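Local structure of putative exported protein (Bacteroides fragilis NCTC 9343, 3IEE) at residues F111-Y114 and L115-K119; D131-Y134 and Q135-T138; T239-K242 and Q243-V247. The protein is of unknown function but is an all-alpha, putative exported protein, probably a lipoprotein. All coordinates share one frame; numbering follows the deposited sequence. Where two conformers were deposited one is given.

How the contacts relate
Each contact covers about two turns of a helix, with side chains three or four residues apart meeting. Contact 1 lies near the end of helix 87-119, at the surface. Contact 2 lies on the next helix, 123-162, and is partly buried. The two touch where Phe111 packs near Asn133, and both fall in the DUF6845 range. Contact 3 is on helix 224-247, in the DUF3829-like range, its centre about 28 Å from that of contact 2. It is also partly buried: Phe240, Ile241 and Val244 are buried, its lysines exposed. Contacts 1 and 3 each place a leucine or valine methyl over a phenylalanine ring. Contact 2 is more polar, with asparagine and tyrosine bonded to other helices.

Contact 1 of 3, residues F111-Y114 and L115-K119; sequences FDTY and LSYLK
Leu115 lays its CD1 methyl over one face of the Phe111 ring, and Leu118 packs against the Tyr114 ring through CG and CD1. Both are i to i+4 pairs on the last turns of helix 87-119, in an all-helical protein. The Leu115 CD1 methyl is 4.1 Å from the centroid of the Phe111 ring and 26° off the ring normal, a CH-pi contact displaced toward the CE2-CZ rim. The Phe111 ring is swung anti to its own N (chi1 177°), which holds it out beside the helix. Leu115, with CG beside its N, reaches back to it. Tyr114 has a similar first torsion. Its CE2 comes to 3.4 Å from Leu118 CD1, a close apolar contact, while Leu118 CG sits above the ring face near its rim. The other methyl of Leu115, CD2, touches the Tyr114 ring at CD2, so this leucine lies against both aromatic rings.

The surrounding helices cover this side. Phe111 packs on Val49, Tyr52 and Met53 of helix 43-56, and Tyr114 and Leu118 rest on Ala126 of helix 123-162. The buried Tyr114 OH is hydrogen-bonded to Met53 O, which ties the ring to helix 43-56.

Farther round the helix, Thr113 runs alongside Tyr117, with Thr113 CG2 4.0 Å from Tyr117 CE2. Thr113 OG1 bonds back to Ala109 O. The backbone bonds are regular; the Leu118 N to Tyr114 O bond is 3.0 Å long and nearly straight at 169°. On the polar edge, Asp112 O accepts the Ser116 amide and also a hydrogen bond from a water 2.5 Å away.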
ATOM      1  N   PHE A 111     -21.599   5.416  -5.853  1.00 17.45           N
ATOM      2  CA  PHE A 111     -21.314   6.716  -6.489  1.00 17.99           C
ATOM      3  C   PHE A 111     -22.414   7.091  -7.473  1.00 19.13           C
ATOM      4  O   PHE A 111     -22.910   8.209  -7.454  1.00 17.09           O
ATOM      5  CB  PHE A 111     -19.932   6.660  -7.183  1.00 19.34           C
ATOM      6  CG  PHE A 111     -19.572   7.912  -7.928  1.00 21.20           C
ATOM      7  CD1 PHE A 111     -19.317   9.072  -7.252  1.00 22.57           C
ATOM      8  CD2 PHE A 111     -19.472   7.913  -9.308  1.00 29.42           C
ATOM      9  CE1 PHE A 111     -18.991  10.232  -7.922  1.00 24.26           C
ATOM     10  CE2 PHE A 111     -19.119   9.074  -9.999  1.00 27.78           C
ATOM     11  CZ  PHE A 111     -18.869  10.231  -9.291  1.00 21.65           C
ATOM     12  N   ASP A 112     -22.815   6.141  -8.321  1.00 20.01           N
ATOM     13  CA  ASP A 112     -23.894   6.378  -9.268  1.00 20.34           C
ATOM     14  C   ASP A 112     -25.217   6.694  -8.549  1.00 19.24           C
ATOM     15  O   ASP A 112     -25.913   7.649  -8.867  1.00 19.75           O
ATOM     16  CB  ASP A 112     -24.076   5.144 -10.164  1.00 24.39           C
ATOM     17  CG  ASP A 112     -22.861   4.863 -11.071  1.00 27.55           C
ATOM     18  OD1 ASP A 112     -21.983   5.725 -11.244  1.00 34.29           O
ATOM     19  OD2 ASP A 112     -22.791   3.744 -11.618  1.00 37.73           O
ATOM     20  N   THR A 113     -25.554   5.893  -7.554  1.00 19.59           N
ATOM     21  CA  THR A 113     -26.783   6.104  -6.792  1.00 20.32           C
ATOM     22  C   THR A 113     -26.799   7.460  -6.082  1.00 19.76           C
ATOM     23  O   THR A 113     -27.840   8.129  -5.995  1.00 16.05           O
ATOM     24  CB  THR A 113     -26.982   4.968  -5.772  1.00 21.59           C
ATOM     25  OG1 THR A 113     -26.787   3.722  -6.450  1.00 20.54           O
ATOM     26  CG2 THR A 113     -28.431   5.030  -5.167  1.00 18.05           C
ATOM     27  N   TYR A 114     -25.641   7.859  -5.578  1.00 18.48           N
ATOM     28  CA  TYR A 114     -25.482   9.151  -4.890  1.00 19.34           C
ATOM     29  C   TYR A 114     -25.839  10.322  -5.820  1.00 18.67           C
ATOM     30  O   TYR A 114     -26.547  11.257  -5.435  1.00 18.46           O
ATOM     31  CB  TYR A 114     -24.029   9.294  -4.432  1.00 18.76           C
ATOM     32  CG  TYR A 114     -23.673  10.621  -3.860  1.00 17.14           C
ATOM     33  CD1 TYR A 114     -23.956  10.920  -2.551  1.00 18.13           C
ATOM     34  CD2 TYR A 114     -23.040  11.594  -4.638  1.00 15.79           C
ATOM     35  CE1 TYR A 114     -23.600  12.146  -1.995  1.00 17.47           C
ATOM     36  CE2 TYR A 114     -22.680  12.825  -4.109  1.00 16.82           C
ATOM     37  CZ  TYR A 114     -22.991  13.111  -2.775  1.00 17.14           C
ATOM     38  OH  TYR A 114     -22.670  14.320  -2.203  1.00 18.82           O
ATOM     39  N   LEU A 115     -25.349  10.237  -7.053  1.00 18.05           N
ATOM     40  CA  LEU A 115     -25.578  11.280  -8.042  1.00 20.56           C
ATOM     41  C   LEU A 115     -27.073  11.336  -8.360  1.00 19.77           C
ATOM     42  O   LEU A 115     -27.627  12.418  -8.574  1.00 19.88           O
ATOM     43  CB  LEU A 115     -24.740  11.012  -9.295  1.00 21.34           C
ATOM     44  CG  LEU A 115     -23.219  11.216  -9.104  1.00 19.70           C
ATOM     45  CD1 LEU A 115     -22.461  10.906 -10.364  1.00 23.20           C
ATOM     46  CD2 LEU A 115     -22.918  12.617  -8.629  1.00 20.05           C
ATOM     47  N   SER A 116     -27.737  10.184  -8.367  0.50 20.86           N
ATOM     48  CA  SER A 116     -29.175  10.163  -8.653  0.50 21.14           C
ATOM     49  C   SER A 116     -30.018  10.721  -7.499  0.50 19.72           C
ATOM     50  O   SER A 116     -31.024  11.403  -7.739  0.50 21.32           O
ATOM     51  CB  SER A 116     -29.618   8.765  -9.042  0.50 22.10           C
ATOM     52  OG  SER A 116     -28.815   8.288 -10.115  0.50 26.64           O
ATOM     53  N   TYR A 117     -29.629  10.448  -6.258  1.00 18.62           N
ATOM     54  CA  TYR A 117     -30.277  11.109  -5.100  1.00 19.41           C
ATOM     55  C   TYR A 117     -30.148  12.641  -5.214  1.00 19.41           C
ATOM     56  O   TYR A 117     -31.118  13.367  -4.993  1.00 18.77           O
ATOM     57  CB  TYR A 117     -29.652  10.668  -3.767  1.00 22.25           C
ATOM     58  CG  TYR A 117     -30.143   9.350  -3.221  1.00 24.50           C
ATOM     59  CD1 TYR A 117     -31.492   9.018  -3.282  1.00 28.83           C
ATOM     60  CD2 TYR A 117     -29.257   8.441  -2.627  1.00 30.80           C
ATOM     61  CE1 TYR A 117     -31.953   7.816  -2.794  1.00 32.88           C
ATOM     62  CE2 TYR A 117     -29.710   7.224  -2.129  1.00 31.24           C
ATOM     63  CZ  TYR A 117     -31.065   6.924  -2.216  1.00 30.09           C
ATOM     64  OH  TYR A 117     -31.565   5.741  -1.726  1.00 33.01           O
ATOM     65  N   LEU A 118     -28.944  13.128  -5.531  1.00 18.92           N
ATOM     66  CA  LEU A 118     -28.728  14.577  -5.742  1.00 17.23           C
ATOM     67  C   LEU A 118     -29.585  15.155  -6.868  1.00 18.49           C
ATOM     68  O   LEU A 118     -30.174  16.253  -6.715  1.00 19.39           O
ATOM     69  CB  LEU A 118     -27.264  14.863  -6.053  1.00 19.31           C
ATOM     70  CG  LEU A 118     -26.278  14.781  -4.897  1.00 18.14           C
ATOM     71  CD1 LEU A 118     -24.828  15.085  -5.388  1.00 17.26           C
ATOM     72  CD2 LEU A 118     -26.671  15.664  -3.722  1.00 17.45           C
ATOM     73  N   LYS A 119     -29.692  14.438  -7.985  1.00 17.29           N
ATOM     74  CA  LYS A 119     -30.624  14.862  -9.040  1.00 20.42           C
ATOM     75  C   LYS A 119     -32.043  15.042  -8.508  1.00 20.37           C
ATOM     76  O   LYS A 119     -32.748  15.933  -8.967  1.00 20.56           O
ATOM     77  CB  LYS A 119     -30.676  13.874 -10.207  1.00 22.59           C
ATOM     78  CG  LYS A 119     -29.587  14.088 -11.233  1.00 26.29           C
ATOM     79  CD  LYS A 119     -29.354  12.836 -12.069  1.00 30.32           C
TER
HETATM   80  O   HOH W   1     -26.402   8.290 -11.262  1.00 32.81           O

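Contact 2 of 3, residues D131-Y134 and Q135-T138; sequences DVNY and QLST. With EDO (1,2-ethanediol), chain C.
Val132 O accepts the amide of Leu136 at 2.9 Å, and three more i to i+4 backbone bonds continue the regular helix from Asp131 to Thr138. The exposed Val132 lies against the buried Leu136, with Val132 CG1 4.0 Å from Leu136 CD1. The valine CG1 is anti to the backbone N (chi1 165°) and leans forward along the helix to meet that methyl. Asn133 also brings OD1 to 3.6 Å from the same Leu136 CD1. The buried Asn133 amide is held at both ends by helix 87-119: ND2 donates to Phe107 O and OD1 accepts from Asn110 ND2. These two bonds fix which way the amide is turned.

Tyr134 meets Asp131 OD1 at its ring edge, in plane, and its OH is hydrogen-bonded to Glu54. Its carbonyl takes the Thr138 amide and a water 2.7 Å away, which also bonds Thr138 OG1 at 3.0 Å. In one conformer Gln135 OE1 is hydrogen-bonded to Arg194 NH1. A 1,2-ethanediol, probably from the crystallisation liquor, donates from O2 to Ser137 O at 2.8 Å.

The pattern is that of a helix in an antiparallel hairpin: Leu136 and Asn133 face helix 87-119, which precedes it, while Tyr134 and Ser137 reach helix 43-56.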
ATOM      1  N   ASP A 131     -21.519   8.986   3.472  1.00 18.84           N
ATOM      2  CA  ASP A 131     -20.928   8.442   4.700  1.00 20.39           C
ATOM      3  C   ASP A 131     -20.602   6.949   4.548  1.00 19.00           C
ATOM      4  O   ASP A 131     -19.567   6.494   5.011  1.00 18.60           O
ATOM      5  CB  ASP A 131     -21.821   8.699   5.916  1.00 22.32           C
ATOM      6  CG  ASP A 131     -21.836  10.165   6.353  1.00 26.38           C
ATOM      7  OD1 ASP A 131     -20.889  10.923   6.059  1.00 27.23           O
ATOM      8  OD2 ASP A 131     -22.827  10.560   7.024  1.00 30.09           O
ATOM      9  N   VAL A 132     -21.464   6.205   3.890  1.00 16.94           N
ATOM     10  CA  VAL A 132     -21.175   4.808   3.595  1.00 17.75           C
ATOM     11  C   VAL A 132     -19.920   4.667   2.747  1.00 16.92           C
ATOM     12  O   VAL A 132     -19.103   3.765   2.955  1.00 17.28           O
ATOM     13  CB  VAL A 132     -22.326   4.175   2.850  1.00 18.17           C
ATOM     14  CG1 VAL A 132     -21.949   2.891   2.222  1.00 17.97           C
ATOM     15  CG2 VAL A 132     -23.552   3.978   3.804  1.00 23.47           C
ATOM     16  N   ASN A 133     -19.736   5.550   1.776  1.00 15.78           N
ATOM     17  CA  ASN A 133     -18.546   5.472   0.935  1.00 14.05           C
ATOM     18  C   ASN A 133     -17.265   5.857   1.639  1.00 16.91           C
ATOM     19  O   ASN A 133     -16.223   5.281   1.324  1.00 17.48           O
ATOM     20  CB  ASN A 133     -18.720   6.254  -0.387  1.00 17.23           C
ATOM     21  CG  ASN A 133     -19.214   5.375  -1.537  1.00 14.49           C
ATOM     22  OD1 ASN A 133     -19.802   4.315  -1.329  1.00 15.19           O
ATOM     23  ND2 ASN A 133     -18.993   5.825  -2.769  1.00 13.77           N
ATOM     24  N   TYR A 134     -17.311   6.766   2.625  1.00 15.18           N
ATOM     25  CA  TYR A 134     -16.126   7.003   3.439  1.00 19.15           C
ATOM     26  C   TYR A 134     -15.713   5.707   4.142  1.00 19.58           C
ATOM     27  O   TYR A 134     -14.527   5.372   4.179  1.00 18.05           O
ATOM     28  CB  TYR A 134     -16.311   8.092   4.485  1.00 19.89           C
ATOM     29  CG  TYR A 134     -16.406   9.511   3.966  1.00 21.51           C
ATOM     30  CD1 TYR A 134     -15.402  10.071   3.152  1.00 21.68           C
ATOM     31  CD2 TYR A 134     -17.475  10.314   4.362  1.00 29.64           C
ATOM     32  CE1 TYR A 134     -15.502  11.384   2.697  1.00 24.64           C
ATOM     33  CE2 TYR A 134     -17.592  11.635   3.920  1.00 26.28           C
ATOM     34  CZ  TYR A 134     -16.603  12.160   3.099  1.00 26.61           C
ATOM     35  OH  TYR A 134     -16.758  13.487   2.724  1.00 30.89           O
ATOM     36  N   GLN A 135     -16.686   4.984   4.689  0.50 17.12           N
ATOM     37  CA  GLN A 135     -16.416   3.707   5.360  0.50 17.44           C
ATOM     38  C   GLN A 135     -15.899   2.602   4.420  0.50 17.42           C
ATOM     39  O   GLN A 135     -15.010   1.848   4.796  0.50 17.42           O
ATOM     40  CB  GLN A 135     -17.667   3.212   6.105  0.50 18.51           C
ATOM     41  CG  GLN A 135     -17.428   1.941   6.946  0.50 18.56           C
ATOM     42  CD  GLN A 135     -16.357   2.155   8.014  0.50 22.82           C
ATOM     43  OE1 GLN A 135     -16.353   3.183   8.684  0.50 23.84           O
ATOM     44  NE2 GLN A 135     -15.434   1.204   8.150  0.50 22.19           N
ATOM     45  N   LEU A 136     -16.472   2.493   3.225  1.00 16.12           N
ATOM     46  CA  LEU A 136     -15.989   1.534   2.211  1.00 16.37           C
ATOM     47  C   LEU A 136     -14.567   1.852   1.795  1.00 13.40           C
ATOM     48  O   LEU A 136     -13.746   0.921   1.605  1.00 16.31           O
ATOM     49  CB  LEU A 136     -16.917   1.505   0.970  1.00 17.04           C
ATOM     50  CG  LEU A 136     -18.279   0.823   1.191  1.00 18.33           C
ATOM     51  CD1 LEU A 136     -19.209   1.043   0.055  1.00 19.65           C
ATOM     52  CD2 LEU A 136     -18.053  -0.707   1.408  1.00 19.54           C
ATOM     53  N   SER A 137     -14.231   3.128   1.649  1.00 13.84           N
ATOM     54  CA  SER A 137     -12.861   3.524   1.339  1.00 16.70           C
ATOM     55  C   SER A 137     -11.866   3.031   2.396  1.00 15.18           C
ATOM     56  O   SER A 137     -10.776   2.502   2.087  1.00 15.30           O
ATOM     57  CB  SER A 137     -12.771   5.030   1.273  1.00 15.94           C
ATOM     58  OG  SER A 137     -11.427   5.382   1.070  1.00 18.63           O
ATOM     59  N   THR A 138     -12.216   3.225   3.656  1.00 15.28           N
ATOM     60  CA  THR A 138     -11.381   2.743   4.751  1.00 15.66           C
ATOM     61  C   THR A 138     -11.223   1.192   4.719  1.00 15.77           C
ATOM     62  O   THR A 138     -10.112   0.682   4.875  1.00 16.81           O
ATOM     63  CB  THR A 138     -11.951   3.279   6.116  1.00 19.33           C
ATOM     64  OG1 THR A 138     -11.500   4.641   6.270  1.00 23.61           O
ATOM     65  CG2 THR A 138     -11.479   2.390   7.307  1.00 22.59           C
TER
HETATM   66  C1  EDO C 302      -8.224   5.989  -0.183  1.00 30.81           C
HETATM   67  O1  EDO C 302      -7.460   7.034   0.466  1.00 25.47           O
HETATM   68  C2  EDO C 302      -8.539   4.864   0.807  1.00 24.15           C
HETATM   69  O2  EDO C 302      -9.253   3.792   0.164  1.00 36.94           O
HETATM   70  O   HOH W   2     -12.515   7.033   4.684  1.00 28.99           O

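Contact 3 of 3, residues T239-K242 and Q243-V247; sequences TFIK and QVKKV
Val244 and Phe240 meet obliquely, methyl over ring. Val244 CG2 stands over one face of the Phe240 ring, 3.9 Å from its centroid and 25° off the normal. It is displaced toward the rim, where CE1 is the nearest ring atom at 3.6 Å. The phenylalanine CG is anti to its backbone N (chi1 178°), which turns the ring outward and slightly forward. The valine CG2 lies beside its own N and so points back toward the preceding turn. The same methyl is 3.3 Å from Phe240 O, so it touches both the carbonyl and the ring of Phe240. Val244 N also binds that carbonyl, in a bond of 2.9 Å.

Ile241 and Lys245 adopt a different arrangement. They run alongside each other. The lysine chain is extended beyond CG, and its end lies against the isoleucine, with Lys245 NZ 3.8 Å from Ile241 CG2. The contact is made by aliphatic carbons as well, since Lys245 CE is almost as close to that methyl. Gln243 turns back over the previous turn, where its CG comes to 3.3 Å from Thr239 O, the acceptor of its own amide. Thr239 OG1 is hydrogen-bonded to Ser235 O. Lys242 and Lys246 occupy the exposed side.

Three other helices pack on this part of helix 224-247. Phe240 packs on Met182 and Ile185 of helix 169-189, Ile241 on Leu207 and Leu211 of helix 197-215, and Gln243 on Leu261 and Ala264 of helix 255-268. Val244 touches all three helices, so it lies inside this all-helical bundle.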
ATOM      1  N   THR A 239      15.948  10.473   5.915  1.00 13.18           N
ATOM      2  CA  THR A 239      15.277  11.701   5.457  1.00 14.28           C
ATOM      3  C   THR A 239      13.764  11.535   5.396  1.00 12.72           C
ATOM      4  O   THR A 239      12.987  12.427   5.781  1.00 13.20           O
ATOM      5  CB  THR A 239      15.832  12.077   4.069  1.00 17.13           C
ATOM      6  OG1 THR A 239      17.223  12.372   4.245  1.00 15.65           O
ATOM      7  CG2 THR A 239      15.107  13.270   3.424  1.00 18.66           C
ATOM      8  N   PHE A 240      13.348  10.387   4.897  1.00 12.47           N
ATOM      9  CA  PHE A 240      11.920  10.071   4.788  1.00 11.66           C
ATOM     10  C   PHE A 240      11.246  10.027   6.174  1.00 10.51           C
ATOM     11  O   PHE A 240      10.185  10.617   6.387  1.00 12.74           O
ATOM     12  CB  PHE A 240      11.758   8.751   4.065  1.00 14.38           C
ATOM     13  CG  PHE A 240      10.338   8.309   3.928  1.00 14.18           C
ATOM     14  CD1 PHE A 240       9.724   7.480   4.885  1.00 14.11           C
ATOM     15  CD2 PHE A 240       9.627   8.656   2.814  1.00 13.50           C
ATOM     16  CE1 PHE A 240       8.378   7.031   4.710  1.00 14.00           C
ATOM     17  CE2 PHE A 240       8.324   8.231   2.647  1.00 13.34           C
ATOM     18  CZ  PHE A 240       7.709   7.418   3.564  1.00 14.07           C
ATOM     19  N   ILE A 241      11.885   9.336   7.112  1.00 12.09           N
ATOM     20  CA  ILE A 241      11.365   9.258   8.475  1.00 12.85           C
ATOM     21  C   ILE A 241      11.173  10.653   9.055  1.00 13.14           C
ATOM     22  O   ILE A 241      10.128  10.969   9.650  1.00 14.11           O
ATOM     23  CB  ILE A 241      12.285   8.426   9.378  1.00 13.31           C
ATOM     24  CG1 ILE A 241      12.293   6.932   8.984  1.00 13.31           C
ATOM     25  CG2 ILE A 241      11.952   8.637  10.917  1.00 12.11           C
ATOM     26  CD1 ILE A 241      13.438   6.200   9.640  1.00 12.43           C
ATOM     27  N   LYS A 242      12.169  11.501   8.876  1.00 12.93           N
ATOM     28  CA  LYS A 242      12.124  12.862   9.416  1.00 13.89           C
ATOM     29  C   LYS A 242      10.996  13.694   8.739  1.00 13.61           C
ATOM     30  O   LYS A 242      10.304  14.479   9.409  1.00 14.10           O
ATOM     31  CB  LYS A 242      13.493  13.530   9.318  1.00 17.56           C
ATOM     32  CG  LYS A 242      14.484  12.904  10.306  1.00 20.85           C
ATOM     33  CD  LYS A 242      15.882  13.592  10.456  1.00 26.60           C
ATOM     34  CE  LYS A 242      16.818  13.345   9.287  1.00 33.36           C
ATOM     35  NZ  LYS A 242      18.277  13.630   9.597  1.00 37.77           N
ATOM     36  N   GLN A 243      10.826  13.524   7.440  1.00 13.32           N
ATOM     37  CA  GLN A 243       9.752  14.218   6.708  1.00 15.27           C
ATOM     38  C   GLN A 243       8.374  13.745   7.204  1.00 12.61           C
ATOM     39  O   GLN A 243       7.464  14.549   7.359  1.00 12.28           O
ATOM     40  CB  GLN A 243       9.878  13.966   5.211  1.00 16.64           C
ATOM     41  CG  GLN A 243      11.026  14.700   4.512  1.00 18.86           C
ATOM     42  CD  GLN A 243      10.875  14.626   2.967  1.00 26.58           C
ATOM     43  OE1 GLN A 243      10.100  13.811   2.419  1.00 31.09           O
ATOM     44  NE2 GLN A 243      11.577  15.501   2.276  1.00 30.50           N
ATOM     45  N   VAL A 244       8.212  12.445   7.448  1.00 11.85           N
ATOM     46  CA  VAL A 244       6.908  11.933   7.876  1.00 10.10           C
ATOM     47  C   VAL A 244       6.621  12.520   9.249  1.00 10.29           C
ATOM     48  O   VAL A 244       5.507  12.960   9.497  1.00 12.88           O
ATOM     49  CB  VAL A 244       6.813  10.405   7.932  1.00 13.37           C
ATOM     50  CG1 VAL A 244       5.432   9.952   8.582  1.00 12.36           C
ATOM     51  CG2 VAL A 244       7.026   9.782   6.537  1.00 12.86           C
ATOM     52  N   LYS A 245       7.625  12.540  10.122  1.00 11.33           N
ATOM     53  CA  LYS A 245       7.435  13.167  11.441  1.00 12.41           C
ATOM     54  C   LYS A 245       7.014  14.636  11.385  1.00 13.68           C
ATOM     55  O   LYS A 245       6.125  15.064  12.126  1.00 13.28           O
ATOM     56  CB  LYS A 245       8.694  12.988  12.270  1.00 13.16           C
ATOM     57  CG  LYS A 245       8.826  11.584  12.759  1.00 15.45           C
ATOM     58  CD  LYS A 245      10.049  11.488  13.606  1.00 23.66           C
ATOM     59  CE  LYS A 245      10.270  10.103  14.081  1.00 27.45           C
ATOM     60  NZ  LYS A 245      11.704  10.011  14.426  1.00 34.63           N
ATOM     61  N   LYS A 246       7.608  15.403  10.483  1.00 13.59           N
ATOM     62  CA  LYS A 246       7.249  16.815  10.288  1.00 14.30           C
ATOM     63  C   LYS A 246       5.812  16.979   9.756  1.00 13.04           C
ATOM     64  O   LYS A 246       5.029  17.807  10.257  1.00 13.75           O
ATOM     65  CB  LYS A 246       8.256  17.462   9.369  1.00 16.56           C
ATOM     66  CG  LYS A 246       9.600  17.648  10.007  1.00 21.76           C
ATOM     67  CD  LYS A 246       9.687  18.726  11.108  1.00 29.66           C
ATOM     68  CE  LYS A 246      11.163  18.907  11.526  1.00 31.01           C
ATOM     69  NZ  LYS A 246      11.364  19.962  12.546  1.00 37.37           N
ATOM     70  N   VAL A 247       5.444  16.162   8.777  1.00 12.64           N
ATOM     71  CA  VAL A 247       4.079  16.138   8.243  1.00 13.45           C
ATOM     72  C   VAL A 247       3.057  15.741   9.326  1.00 13.27           C
ATOM     73  O   VAL A 247       1.985  16.313   9.412  1.00 14.01           O
ATOM     74  CB  VAL A 247       4.013  15.221   6.963  1.00 15.47           C
ATOM     75  CG1 VAL A 247       2.562  14.896   6.573  1.00 24.67           C
ATOM     76  CG2 VAL A 247       4.728  15.944   5.806  1.00 20.36           C
TER